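Local coordinates for protein 4-amino-4-deoxy-L-arabinose transferase or related glycosyltransferases of PMT family (Cupriavidus metallidurans, PDB 5EZM) that probably transfers 4-amino-4-deoxy-L-arabinose from a polyprenyl-phosphate carrier to lipid A, as a zinc-binding integral membrane glycosyltransferase of the GT-C fold, at residues Ala139-Leu143 against Val435-Ala440; Ala144-Met150 against Gly294-Trp299; Ile302-Leu306 against Leu359-Leu364; Leu376-Ala380 against Ile424-Arg428. One frame throughout, in Å; residues are numbered along the deposited sequence.

Contact 1 of 4, residues Ala139-Leu143 against Val435-Ala440; sequences AFTGL and VLPSVA. With MPG ([(Z)-octadec-9-enyl] (2R)-2,3-bis(oxidanyl)propanoate), chain B.
Segments 139-143 and 435-440 are both alpha-helical and run almost parallel, their axes 10.3 Å apart at closest and crossing at +15°. In register, Phe140 CA lies 7.4 Å from Leu436 CA and Leu143 CA 6.2 Å from Ala440 CA. Val435 opens helix 435-456, with Val439 N to Val435 O and Ala440 N to Leu436 O both at 2.9 Å. This is side-by-side packing of two transmembrane helices of the GT-C membrane domain, from sequence positions nearly 300 residues apart, and no hydrogen bond crosses it. Phe140 (chi1 m, chi2 -59°) reaches across to the other helix. Leu436, in the tp rotamer, sets CD1 over one ring face in a CH-pi contact, 4.0 Å from the centroid, while Val439 CB meets the ring edge, 3.7 Å from Phe140 CE1. Leu143 (mt) points at the partner helix: its CD1 is 3.8 Å from Leu436 CD1, 4.2 Å from Val439 CG1 and 3.9 Å from Ala440 CB. Ala139 CB adds a looser contact to Leu436 CD1 at 4.2 Å. A bound MPG chain runs alongside, with its C8 3.6 Å from Leu143 CD2 and its C6 3.7 Å from Ala440 CB.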
loop_
_atom_site.group_PDB
_atom_site.type_symbol
_atom_site.label_atom_id
_atom_site.label_comp_id
_atom_site.label_asym_id
_atom_site.label_seq_id
_atom_site.Cartn_x
_atom_site.Cartn_y
_atom_site.Cartn_z
ATOM N N ALA A 139 -7.366 -22.998 4.383
ATOM C CA ALA A 139 -6.530 -23.101 3.192
ATOM C C ALA A 139 -7.129 -22.298 2.045
ATOM O O ALA A 139 -6.425 -21.536 1.368
ATOM C CB ALA A 139 -6.350 -24.564 2.793
ATOM N N PHE A 140 -8.440 -22.429 1.834
ATOM C CA PHE A 140 -9.080 -21.635 0.793
ATOM C C PHE A 140 -8.954 -20.136 1.064
ATOM O O PHE A 140 -8.888 -19.342 0.120
ATOM C CB PHE A 140 -10.545 -22.043 0.647
ATOM C CG PHE A 140 -10.732 -23.352 -0.052
ATOM C CD1 PHE A 140 -10.248 -23.536 -1.336
ATOM C CD2 PHE A 140 -11.388 -24.399 0.567
ATOM C CE1 PHE A 140 -10.413 -24.743 -1.989
ATOM C CE2 PHE A 140 -11.559 -25.609 -0.080
ATOM C CZ PHE A 140 -11.071 -25.781 -1.360
ATOM N N THR A 141 -8.905 -19.732 2.336
ATOM C CA THR A 141 -8.739 -18.315 2.649
ATOM C C THR A 141 -7.333 -17.839 2.301
ATOM O O THR A 141 -7.163 -16.765 1.709
ATOM C CB THR A 141 -9.055 -18.063 4.126
ATOM O OG1 THR A 141 -10.474 -18.007 4.310
ATOM C CG2 THR A 141 -8.442 -16.759 4.606
ATOM N N GLY A 142 -6.316 -18.630 2.653
ATOM C CA GLY A 142 -4.957 -18.276 2.274
ATOM C C GLY A 142 -4.784 -18.182 0.769
ATOM O O GLY A 142 -4.208 -17.219 0.255
ATOM N N LEU A 143 -5.292 -19.181 0.042
ATOM C CA LEU A 143 -5.238 -19.137 -1.417
ATOM C C LEU A 143 -5.986 -17.925 -1.958
ATOM O O LEU A 143 -5.513 -17.252 -2.883
ATOM C CB LEU A 143 -5.818 -20.424 -1.996
ATOM C CG LEU A 143 -5.130 -21.699 -1.513
ATOM C CD1 LEU A 143 -5.924 -22.925 -1.915
ATOM C CD2 LEU A 143 -3.723 -21.763 -2.066
ATOM N N VAL A 435 -11.114 -30.490 -5.344
ATOM C CA VAL A 435 -11.295 -29.056 -5.543
ATOM C C VAL A 435 -10.118 -28.282 -4.966
ATOM O O VAL A 435 -9.615 -27.340 -5.588
ATOM C CB VAL A 435 -12.633 -28.596 -4.935
ATOM C CG1 VAL A 435 -12.711 -27.081 -4.905
ATOM C CG2 VAL A 435 -13.795 -29.167 -5.726
ATOM N N LEU A 436 -9.650 -28.670 -3.777
ATOM C CA LEU A 436 -8.584 -27.919 -3.116
ATOM C C LEU A 436 -7.291 -27.863 -3.922
ATOM O O LEU A 436 -6.724 -26.764 -4.052
ATOM C CB LEU A 436 -8.344 -28.489 -1.714
ATOM C CG LEU A 436 -7.186 -27.874 -0.924
ATOM C CD1 LEU A 436 -7.305 -26.359 -0.861
ATOM C CD2 LEU A 436 -7.134 -28.464 0.474
ATOM N N PRO A 437 -6.759 -28.965 -4.473
ATOM C CA PRO A 437 -5.542 -28.826 -5.294
ATOM C C PRO A 437 -5.751 -27.960 -6.526
ATOM O O PRO A 437 -4.879 -27.150 -6.867
ATOM C CB PRO A 437 -5.198 -30.277 -5.661
ATOM C CG PRO A 437 -6.486 -31.013 -5.541
ATOM C CD PRO A 437 -7.184 -30.374 -4.380
ATOM N N SER A 438 -6.897 -28.104 -7.196
ATOM C CA SER A 438 -7.191 -27.274 -8.362
ATOM C C SER A 438 -7.206 -25.795 -7.992
ATOM O O SER A 438 -6.621 -24.960 -8.694
ATOM C CB SER A 438 -8.528 -27.697 -8.974
ATOM O OG SER A 438 -8.780 -27.021 -10.192
ATOM N N VAL A 439 -7.864 -25.453 -6.881
ATOM C CA VAL A 439 -7.924 -24.062 -6.442
ATOM C C VAL A 439 -6.538 -23.566 -6.047
ATOM O O VAL A 439 -6.198 -22.400 -6.269
ATOM C CB VAL A 439 -8.937 -23.907 -5.291
ATOM C CG1 VAL A 439 -8.960 -22.480 -4.781
ATOM C CG2 VAL A 439 -10.325 -24.305 -5.749
ATOM N N ALA A 440 -5.713 -24.440 -5.462
ATOM C CA ALA A 440 -4.364 -24.040 -5.068
ATOM C C ALA A 440 -3.509 -23.704 -6.286
ATOM O O ALA A 440 -2.849 -22.657 -6.326
ATOM C CB ALA A 440 -3.709 -25.147 -4.242
HETATM C C2 MPG B . -3.686 -30.578 -2.051
HETATM C C3 MPG B . -2.734 -29.678 -1.270
HETATM C C4 MPG B . -2.677 -28.261 -1.824
HETATM C C5 MPG B . -1.716 -27.358 -1.032
HETATM C C6 MPG B . -2.249 -25.922 -0.880
HETATM C C7 MPG B . -1.714 -25.209 0.377
HETATM C C8 MPG B . -2.444 -23.867 0.623
HETATM C C9 MPG B . -1.691 -22.914 1.585
HETATM C C10 MPG B . -1.971 -21.420 1.260
HETATM C C11 MPG B . -0.969 -20.462 1.941
HETATM C C12 MPG B . -0.708 -19.150 1.119
HETATM C C13 MPG B . 0.366 -18.255 1.776
HETATM C C14 MPG B . 1.132 -17.363 0.749
HETATM C C1 MPG B . -3.983 -31.892 -1.321
#

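Contact 2 of 4, residues Ala144-Met150 against Gly294-Trp299. With MPG ([(Z)-octadec-9-enyl] (2R)-2,3-bis(oxidanyl)propanoate), chain L.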
loop_
_atom_site.group_PDB
_atom_site.type_symbol
_atom_site.label_atom_id
_atom_site.label_comp_id
_atom_site.label_asym_id
_atom_site.label_seq_id
_atom_site.Cartn_x
_atom_site.Cartn_y
_atom_site.Cartn_z
ATOM N N ALA A 144 -7.155 -17.632 -1.385
ATOM C CA ALA A 144 -7.946 -16.488 -1.824
ATOM C C ALA A 144 -7.157 -15.191 -1.697
ATOM O O ALA A 144 -7.032 -14.430 -2.665
ATOM C CB ALA A 144 -9.241 -16.413 -1.019
ATOM N N LEU A 145 -6.613 -14.923 -0.507
ATOM C CA LEU A 145 -5.855 -13.693 -0.313
ATOM C C LEU A 145 -4.592 -13.669 -1.166
ATOM O O LEU A 145 -4.172 -12.596 -1.618
ATOM C CB LEU A 145 -5.516 -13.517 1.166
ATOM C CG LEU A 145 -6.734 -13.333 2.073
ATOM C CD1 LEU A 145 -6.305 -13.202 3.520
ATOM C CD2 LEU A 145 -7.535 -12.116 1.644
ATOM N N LEU A 146 -3.982 -14.832 -1.409
ATOM C CA LEU A 146 -2.791 -14.873 -2.248
ATOM C C LEU A 146 -3.117 -14.469 -3.681
ATOM O O LEU A 146 -2.411 -13.651 -4.283
ATOM C CB LEU A 146 -2.166 -16.267 -2.209
ATOM C CG LEU A 146 -0.887 -16.451 -3.030
ATOM C CD1 LEU A 146 0.251 -15.611 -2.465
ATOM C CD2 LEU A 146 -0.488 -17.917 -3.099
ATOM N N ALA A 147 -4.195 -15.023 -4.242
ATOM C CA ALA A 147 -4.547 -14.750 -5.631
ATOM C C ALA A 147 -5.184 -13.384 -5.829
ATOM O O ALA A 147 -5.170 -12.869 -6.953
ATOM C CB ALA A 147 -5.496 -15.827 -6.160
ATOM N N ALA A 148 -5.751 -12.796 -4.781
ATOM C CA ALA A 148 -6.413 -11.504 -4.902
ATOM C C ALA A 148 -5.399 -10.447 -5.323
ATOM O O ALA A 148 -4.458 -10.167 -4.564
ATOM C CB ALA A 148 -7.079 -11.110 -3.587
ATOM N N PRO A 149 -5.541 -9.848 -6.508
ATOM C CA PRO A 149 -4.524 -8.893 -6.971
ATOM C C PRO A 149 -4.419 -7.654 -6.105
ATOM O O PRO A 149 -3.330 -7.081 -6.008
ATOM C CB PRO A 149 -4.993 -8.549 -8.390
ATOM C CG PRO A 149 -6.456 -8.774 -8.354
ATOM C CD PRO A 149 -6.658 -9.963 -7.458
ATOM N N MET A 150 -5.509 -7.215 -5.474
ATOM C CA MET A 150 -5.410 -6.049 -4.601
ATOM C C MET A 150 -4.536 -6.342 -3.387
ATOM O O MET A 150 -3.730 -5.495 -2.979
ATOM C CB MET A 150 -6.802 -5.590 -4.172
ATOM C CG MET A 150 -6.803 -4.432 -3.189
ATOM S SD MET A 150 -8.380 -3.550 -3.143
ATOM C CE MET A 150 -8.202 -2.470 -4.559
ATOM N N GLY A 294 -12.076 -5.564 -9.622
ATOM C CA GLY A 294 -10.777 -5.879 -10.188
ATOM C C GLY A 294 -9.785 -6.380 -9.157
ATOM O O GLY A 294 -8.949 -7.236 -9.459
ATOM N N GLY A 295 -9.860 -5.860 -7.933
ATOM C CA GLY A 295 -8.950 -6.261 -6.879
ATOM C C GLY A 295 -9.244 -7.608 -6.269
ATOM O O GLY A 295 -8.411 -8.136 -5.527
ATOM N N PHE A 296 -10.414 -8.168 -6.559
ATOM C CA PHE A 296 -10.784 -9.517 -6.152
ATOM C C PHE A 296 -11.164 -10.349 -7.374
ATOM O O PHE A 296 -12.041 -11.213 -7.302
ATOM C CB PHE A 296 -11.929 -9.475 -5.142
ATOM C CG PHE A 296 -11.876 -10.564 -4.112
ATOM C CD1 PHE A 296 -10.822 -10.635 -3.213
ATOM C CD2 PHE A 296 -12.890 -11.506 -4.024
ATOM C CE1 PHE A 296 -10.772 -11.633 -2.256
ATOM C CE2 PHE A 296 -12.848 -12.502 -3.067
ATOM C CZ PHE A 296 -11.785 -12.566 -2.182
ATOM N N LEU A 297 -10.493 -10.090 -8.500
ATOM C CA LEU A 297 -10.963 -10.588 -9.792
ATOM C C LEU A 297 -11.001 -12.109 -9.889
ATOM O O LEU A 297 -12.031 -12.645 -10.332
ATOM C CB LEU A 297 -10.113 -9.978 -10.911
ATOM C CG LEU A 297 -10.550 -10.279 -12.346
ATOM C CD1 LEU A 297 -11.959 -9.767 -12.601
ATOM C CD2 LEU A 297 -9.574 -9.665 -13.326
ATOM N N PRO A 298 -9.956 -12.861 -9.516
ATOM C CA PRO A 298 -10.030 -14.326 -9.657
ATOM C C PRO A 298 -11.162 -14.975 -8.871
ATOM O O PRO A 298 -11.434 -16.163 -9.089
ATOM C CB PRO A 298 -8.657 -14.802 -9.154
ATOM C CG PRO A 298 -8.102 -13.664 -8.377
ATOM C CD PRO A 298 -8.623 -12.440 -9.050
ATOM N N TRP A 299 -11.836 -14.243 -7.983
ATOM C CA TRP A 299 -12.968 -14.775 -7.238
ATOM C C TRP A 299 -14.271 -14.058 -7.567
ATOM O O TRP A 299 -15.288 -14.304 -6.904
ATOM C CB TRP A 299 -12.695 -14.705 -5.732
ATOM C CG TRP A 299 -11.302 -15.131 -5.349
ATOM C CD1 TRP A 299 -10.326 -14.348 -4.801
ATOM C CD2 TRP A 299 -10.729 -16.437 -5.499
ATOM N NE1 TRP A 299 -9.186 -15.085 -4.594
ATOM C CE2 TRP A 299 -9.406 -16.370 -5.014
ATOM C CE3 TRP A 299 -11.207 -17.657 -5.991
ATOM C CZ2 TRP A 299 -8.554 -17.477 -5.012
ATOM C CZ3 TRP A 299 -10.360 -18.752 -5.986
ATOM C CH2 TRP A 299 -9.049 -18.655 -5.498
HETATM C C5 MPG L . -7.888 -6.809 -14.864
HETATM C C6 MPG L . -7.396 -5.594 -14.057
HETATM C C7 MPG L . -6.897 -5.959 -12.642
HETATM C C8 MPG L . -6.893 -4.724 -11.707
HETATM C C9 MPG L . -6.278 -4.999 -10.313
HETATM C C10 MPG L . -6.506 -3.816 -9.331
HETATM C C11 MPG L . -5.446 -3.774 -8.212
HETATM C C12 MPG L . -5.691 -2.591 -7.215
HETATM C C13 MPG L . -4.582 -2.482 -6.148
HETATM C C14 MPG L . -4.635 -1.134 -5.363
HETATM C C15 MPG L . -3.359 -0.899 -4.495
HETATM C C16 MPG L . -3.565 0.193 -3.409
#
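Two hydrogen bonds tie segment 144-150 to segment 294-299: Met150 N donates to Gly295 O at 3.0 Å, and the indole Trp299 NE1 donates to Ala144 O, also at 3.0 Å. They flank a proline-associated break in a transmembrane segment, where helix 135-147 ends, Ala148 turns extended (psi 116°) and helix 149-155 begins at Pro149. Met150 N lies in the first turn after it, while Ala144 O accepts the indole in addition to its helical donor, Ala148 N, at 3.0 Å. Opposite the break, helix 288-295 gives way to a 3-10 turn. A side chain on Gly295 would collide with Met150 CB, so its bareness permits the close approach. Around this polar frame, Pro149 CD packs on Pro298 CD at 3.5 Å, Ala148 CB touches Phe296 CD1 at 3.8 Å, and Ala147 CB rests 3.7 Å from Trp299 CZ2. Tyr442 of helix 435-456 hydrogen-bonds through its OH to Pro298 O and meets the Trp299 ring. At the lipid boundary, Met150 CE lies 3.7 Å from C12 of an MPG chain.

Contact 3 of 4, residues Ile302-Leu306 against Leu359-Leu364. With MPG ([(Z)-octadec-9-enyl] (2R)-2,3-bis(oxidanyl)propanoate), chain E; MPG ([(Z)-octadec-9-enyl] (2R)-2,3-bis(oxidanyl)propanoate), chain D; MPG ([(Z)-octadec-9-enyl] (2R)-2,3-bis(oxidanyl)propanoate), chain O.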
loop_
_atom_site.group_PDB
_atom_site.type_symbol
_atom_site.label_atom_id
_atom_site.label_comp_id
_atom_site.label_asym_id
_atom_site.label_seq_id
_atom_site.Cartn_x
_atom_site.Cartn_y
_atom_site.Cartn_z
ATOM N N ILE A 302 -17.529 -15.981 -7.790
ATOM C CA ILE A 302 -18.178 -16.471 -6.580
ATOM C C ILE A 302 -18.626 -15.330 -5.675
ATOM O O ILE A 302 -18.971 -15.571 -4.511
ATOM C CB ILE A 302 -17.288 -17.459 -5.803
ATOM C CG1 ILE A 302 -16.065 -16.754 -5.212
ATOM C CG2 ILE A 302 -16.882 -18.635 -6.684
ATOM C CD1 ILE A 302 -15.316 -17.585 -4.196
ATOM N N PHE A 303 -18.634 -14.094 -6.174
ATOM C CA PHE A 303 -19.146 -12.988 -5.368
ATOM C C PHE A 303 -20.557 -13.231 -4.837
ATOM O O PHE A 303 -20.802 -12.913 -3.660
ATOM C CB PHE A 303 -19.077 -11.675 -6.162
ATOM C CG PHE A 303 -17.972 -10.758 -5.713
ATOM C CD1 PHE A 303 -17.882 -10.360 -4.386
ATOM C CD2 PHE A 303 -17.027 -10.289 -6.612
ATOM C CE1 PHE A 303 -16.867 -9.519 -3.964
ATOM C CE2 PHE A 303 -16.008 -9.446 -6.196
ATOM C CZ PHE A 303 -15.929 -9.060 -4.871
ATOM N N PRO A 304 -21.512 -13.776 -5.606
ATOM C CA PRO A 304 -22.787 -14.164 -4.979
ATOM C C PRO A 304 -22.613 -15.174 -3.860
ATOM O O PRO A 304 -23.216 -15.020 -2.791
ATOM C CB PRO A 304 -23.588 -14.743 -6.154
ATOM C CG PRO A 304 -23.025 -14.072 -7.351
ATOM C CD PRO A 304 -21.564 -13.927 -7.073
ATOM N N LYS A 305 -21.785 -16.200 -4.072
ATOM C CA LYS A 305 -21.556 -17.217 -3.054
ATOM C C LYS A 305 -20.856 -16.667 -1.818
ATOM O O LYS A 305 -20.788 -17.370 -0.804
ATOM C CB LYS A 305 -20.757 -18.376 -3.654
ATOM C CG LYS A 305 -21.609 -19.298 -4.512
ATOM C CD LYS A 305 -20.784 -20.132 -5.477
ATOM C CE LYS A 305 -21.691 -21.036 -6.312
ATOM N NZ LYS A 305 -20.961 -21.716 -7.421
ATOM N N LEU A 306 -20.335 -15.438 -1.877
ATOM C CA LEU A 306 -19.876 -14.773 -0.662
ATOM C C LEU A 306 -21.054 -14.272 0.164
ATOM O O LEU A 306 -21.077 -14.439 1.389
ATOM C CB LEU A 306 -18.941 -13.618 -1.011
ATOM C CG LEU A 306 -17.660 -13.979 -1.762
ATOM C CD1 LEU A 306 -16.697 -12.806 -1.745
ATOM C CD2 LEU A 306 -17.023 -15.211 -1.155
ATOM N N LEU A 359 -14.617 -14.933 3.685
ATOM C CA LEU A 359 -15.818 -15.352 2.974
ATOM C C LEU A 359 -15.464 -16.292 1.830
ATOM O O LEU A 359 -16.049 -17.375 1.697
ATOM C CB LEU A 359 -16.584 -14.132 2.462
ATOM C CG LEU A 359 -17.203 -13.249 3.549
ATOM C CD1 LEU A 359 -18.091 -12.169 2.940
ATOM C CD2 LEU A 359 -17.986 -14.099 4.536
ATOM N N ALA A 360 -14.468 -15.915 1.023
ATOM C CA ALA A 360 -14.028 -16.796 -0.051
ATOM C C ALA A 360 -13.695 -18.175 0.499
ATOM O O ALA A 360 -14.156 -19.198 -0.025
ATOM C CB ALA A 360 -12.825 -16.186 -0.770
ATOM N N GLY A 361 -12.953 -18.205 1.613
ATOM C CA GLY A 361 -12.565 -19.470 2.207
ATOM C C GLY A 361 -13.741 -20.385 2.475
ATOM O O GLY A 361 -13.652 -21.599 2.275
ATOM N N VAL A 362 -14.870 -19.822 2.908
ATOM C CA VAL A 362 -16.004 -20.698 3.172
ATOM C C VAL A 362 -16.746 -21.011 1.879
ATOM O O VAL A 362 -17.197 -22.144 1.673
ATOM C CB VAL A 362 -16.930 -20.103 4.253
ATOM C CG1 VAL A 362 -16.119 -19.700 5.469
ATOM C CG2 VAL A 362 -17.722 -18.926 3.736
ATOM N N ALA A 363 -16.838 -20.041 0.963
ATOM C CA ALA A 363 -17.566 -20.286 -0.276
ATOM C C ALA A 363 -16.899 -21.397 -1.073
ATOM O O ALA A 363 -17.532 -22.409 -1.406
ATOM C CB ALA A 363 -17.665 -19.002 -1.097
ATOM N N LEU A 364 -15.601 -21.243 -1.348
ATOM C CA LEU A 364 -14.847 -22.304 -2.003
ATOM C C LEU A 364 -14.960 -23.615 -1.239
ATOM O O LEU A 364 -14.926 -24.693 -1.845
ATOM C CB LEU A 364 -13.378 -21.892 -2.145
ATOM C CG LEU A 364 -13.108 -20.590 -2.908
ATOM C CD1 LEU A 364 -11.651 -20.160 -2.783
ATOM C CD2 LEU A 364 -13.497 -20.734 -4.370
HETATM C C2 MPG E . -18.487 -5.802 -2.020
HETATM C C3 MPG E . -19.225 -5.516 -3.323
HETATM C C4 MPG E . -18.981 -6.594 -4.369
HETATM C C5 MPG E . -19.528 -6.220 -5.756
HETATM C C6 MPG E . -19.513 -7.415 -6.725
HETATM C C1 MPG E . -18.715 -4.715 -0.967
HETATM C C2 MPG D . -21.973 -8.678 -3.674
HETATM C C3 MPG D . -21.237 -9.618 -2.724
HETATM C C4 MPG D . -20.896 -8.967 -1.391
HETATM C C5 MPG D . -20.220 -9.942 -0.409
HETATM C C6 MPG D . -19.909 -9.283 0.943
HETATM C C1 MPG D . -22.643 -9.420 -4.836
HETATM C C2 MPG O . -20.051 -10.093 -9.757
HETATM C C3 MPG O . -20.481 -11.057 -10.857
HETATM C C4 MPG O . -20.614 -12.485 -10.349
HETATM C C5 MPG O . -21.148 -13.460 -11.411
HETATM C C6 MPG O . -21.621 -14.788 -10.797
HETATM C C7 MPG O . -22.464 -15.619 -11.783
HETATM C C8 MPG O . -23.323 -16.695 -11.075
HETATM C C1 MPG O . -20.030 -8.633 -10.218
#
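Leu306 lays its CD2 methyl over the backbone of helix 352-365, 3.4 Å from Ala360 N and 3.5 Å from Leu359 C. The same methyl also sits 3.8 Å from Leu359 CB and 3.8 Å from Ala363 CB, so one mt leucine fills the groove between successive turns of the partner helix. Four residues earlier, Ile302 plays a similar part, its CD1 3.6 Å from Leu364 CD2 and 4.1 Å from Ala363 CB. Between these two lies Ala363, whose small side chain allows the backbones to come close: its CB is 3.5 Å from Lys305 O, and Lys305 CA is 5.7 Å from Ala363 CA. Only the base of the lysine takes part, CB to CB at 4.1 Å, and its extended chain leads away. The contact thus seats the start of helix 303-310 against a transmembrane helix of the GT-C membrane domain, while Phe296 packs on both Leu306 and Ala360. Phe303 instead faces bound lipid, with MPG C4 over its ring, 3.6 Å from CE1, and a second MPG puts its C5 3.9 Å from Leu306 CB. With no hydrogen bond between the segments, their fit rests on apolar shape complementarity, as expected of helix packing within a membrane.

Contact 4 of 4, residues Leu376-Ala380 against Ile424-Arg428; sequences LIGMA and IAVAR. With MPG ([(Z)-octadec-9-enyl] (2R)-2,3-bis(oxidanyl)propanoate), chain I; MPG ([(Z)-octadec-9-enyl] (2R)-2,3-bis(oxidanyl)propanoate), chain C.
Helices 369-389 and 403-430, consecutive in the chain, form an antiparallel transmembrane helical hairpin, and segments 376-380 and 424-428 pack together within it. Both are regular alpha-helix, with axes 10.3 Å apart at closest and an angle of 164° between their directions (signed -164°). In register, Leu376 CA lies 6.3 Å from Ile424 CA. Leu376 (mt) points at the partner helix: CD2 is 4.1 Å from both Ile424 CG2 and Ala427 CB, and CD1 lies 3.8 Å from Arg428 N and 4.1 Å from Arg428 CB. Ile377 turns its CA-to-CB bond away from the partner helix; its CG1 is 3.9 Å from MPG C1, and Arg428 CG from the second helix is 3.7 Å from that same C1. Gly378 lies against another MPG, its CA 3.7 Å from C3, where a beta carbon would clash with the lipid. Met379 (t, then p at chi2) meets Ile424 with its CG, 3.7 Å from CD1, before its end leads away toward helix 435-456. Ile424 (mt) buries the largest area on the second helix, 92 Å². Its CD1 stands 3.5 Å from both Met379 O and Ala380 N, and its CG2 lies 3.8 Å from Ala380 CB.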
loop_
_atom_site.group_PDB
_atom_site.type_symbol
_atom_site.label_atom_id
_atom_site.label_comp_id
_atom_site.label_asym_id
_atom_site.label_seq_id
_atom_site.Cartn_x
_atom_site.Cartn_y
_atom_site.Cartn_z
ATOM N N LEU A 376 -13.434 -22.005 -13.332
ATOM C CA LEU A 376 -12.257 -22.080 -14.194
ATOM C C LEU A 376 -12.593 -21.684 -15.623
ATOM O O LEU A 376 -11.780 -21.053 -16.307
ATOM C CB LEU A 376 -11.668 -23.490 -14.166
ATOM C CG LEU A 376 -10.917 -23.896 -12.904
ATOM C CD1 LEU A 376 -10.464 -25.347 -12.995
ATOM C CD2 LEU A 376 -9.739 -22.972 -12.708
ATOM N N ILE A 377 -13.782 -22.061 -16.100
ATOM C CA ILE A 377 -14.191 -21.676 -17.448
ATOM C C ILE A 377 -14.329 -20.162 -17.544
ATOM O O ILE A 377 -13.767 -19.524 -18.445
ATOM C CB ILE A 377 -15.499 -22.384 -17.839
ATOM C CG1 ILE A 377 -15.271 -23.891 -17.962
ATOM C CG2 ILE A 377 -16.038 -21.807 -19.137
ATOM C CD1 ILE A 377 -16.521 -24.669 -18.287
ATOM N N GLY A 378 -15.076 -19.566 -16.612
ATOM C CA GLY A 378 -15.243 -18.120 -16.637
ATOM C C GLY A 378 -13.918 -17.381 -16.582
ATOM O O GLY A 378 -13.666 -16.465 -17.375
ATOM N N MET A 379 -13.046 -17.777 -15.650
ATOM C CA MET A 379 -11.776 -17.077 -15.497
ATOM C C MET A 379 -10.860 -17.303 -16.691
ATOM O O MET A 379 -10.072 -16.418 -17.041
ATOM C CB MET A 379 -11.080 -17.500 -14.206
ATOM C CG MET A 379 -9.934 -16.579 -13.830
ATOM S SD MET A 379 -10.467 -14.856 -13.780
ATOM C CE MET A 379 -8.894 -14.011 -13.642
ATOM N N ALA A 380 -10.941 -18.475 -17.324
ATOM C CA ALA A 380 -10.190 -18.696 -18.553
ATOM C C ALA A 380 -10.672 -17.754 -19.646
ATOM O O ALA A 380 -9.863 -17.188 -20.391
ATOM C CB ALA A 380 -10.318 -20.150 -19.004
ATOM N N ILE A 424 -4.648 -21.761 -15.024
ATOM C CA ILE A 424 -6.028 -22.224 -15.158
ATOM C C ILE A 424 -6.066 -23.600 -15.811
ATOM O O ILE A 424 -6.812 -24.491 -15.381
ATOM C CB ILE A 424 -6.857 -21.196 -15.951
ATOM C CG1 ILE A 424 -7.027 -19.910 -15.142
ATOM C CG2 ILE A 424 -8.216 -21.775 -16.351
ATOM C CD1 ILE A 424 -7.767 -18.833 -15.888
ATOM N N ALA A 425 -5.250 -23.798 -16.850
ATOM C CA ALA A 425 -5.243 -25.069 -17.568
ATOM C C ALA A 425 -4.769 -26.208 -16.673
ATOM O O ALA A 425 -5.420 -27.258 -16.587
ATOM C CB ALA A 425 -4.363 -24.957 -18.813
ATOM N N VAL A 426 -3.636 -26.020 -15.993
ATOM C CA VAL A 426 -3.140 -27.087 -15.130
ATOM C C VAL A 426 -4.077 -27.300 -13.942
ATOM O O VAL A 426 -4.215 -28.426 -13.448
ATOM C CB VAL A 426 -1.690 -26.800 -14.689
ATOM C CG1 VAL A 426 -1.556 -25.399 -14.160
ATOM C CG2 VAL A 426 -1.233 -27.805 -13.647
ATOM N N ALA A 427 -4.760 -26.246 -13.486
ATOM C CA ALA A 427 -5.772 -26.428 -12.448
ATOM C C ALA A 427 -6.910 -27.311 -12.944
ATOM O O ALA A 427 -7.394 -28.187 -12.215
ATOM C CB ALA A 427 -6.307 -25.075 -11.984
ATOM N N ARG A 428 -7.346 -27.099 -14.189
ATOM C CA ARG A 428 -8.358 -27.974 -14.773
ATOM C C ARG A 428 -7.847 -29.405 -14.885
ATOM O O ARG A 428 -8.614 -30.359 -14.714
ATOM C CB ARG A 428 -8.789 -27.446 -16.142
ATOM C CG ARG A 428 -9.841 -28.303 -16.833
ATOM C CD ARG A 428 -11.057 -28.500 -15.942
ATOM N NE ARG A 428 -12.077 -29.326 -16.580
ATOM C CZ ARG A 428 -12.150 -30.649 -16.466
ATOM N NH1 ARG A 428 -11.258 -31.305 -15.736
ATOM N NH2 ARG A 428 -13.115 -31.317 -17.085
HETATM C C2 MPG I . -17.321 -15.202 -14.472
HETATM C C3 MPG I . -17.527 -16.654 -14.062
HETATM C C4 MPG I . -18.968 -16.944 -13.676
HETATM C C5 MPG I . -19.135 -18.351 -13.082
HETATM C C6 MPG I . -20.534 -18.558 -12.484
HETATM C C7 MPG I . -20.694 -19.946 -11.841
HETATM C C8 MPG I . -22.063 -20.115 -11.137
HETATM C C1 MPG I . -15.838 -14.844 -14.588
HETATM C C2 MPG C . -11.131 -24.531 -19.307
HETATM C C3 MPG C . -9.636 -24.239 -19.339
HETATM C C4 MPG C . -9.204 -23.633 -20.664
HETATM C C5 MPG C . -7.684 -23.411 -20.740
HETATM C C6 MPG C . -7.286 -22.534 -21.936
HETATM C C7 MPG C . -5.798 -22.147 -21.889
HETATM C C1 MPG C . -11.561 -25.226 -18.012
#

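All four contacts lie on the same side of the chain's centre, in the helical membrane domain. Contact 1 closes the longest loop, and the other three are nested within it; contacts 2, 3 and 4 follow one another in series. Contacts 1 and 2, centres about 13 Å apart, share helix 135-147 and meet through Trp299. Contacts 2 and 3 have centres about 12 Å apart, with Ala144 and Phe296 against Ala360. Contact 1 also abuts contact 3, about 12 Å away centre to centre, through Phe140 and Leu364, and contact 4, about 14 Å centre to centre, where Ser438 OG probably hydrogen-bonds Ala427 O. Contacts 3 and 4, centres about 17 Å apart, do not touch. Helices both adjacent and remote in sequence thus pack into one bundle, bordered by bound lipid.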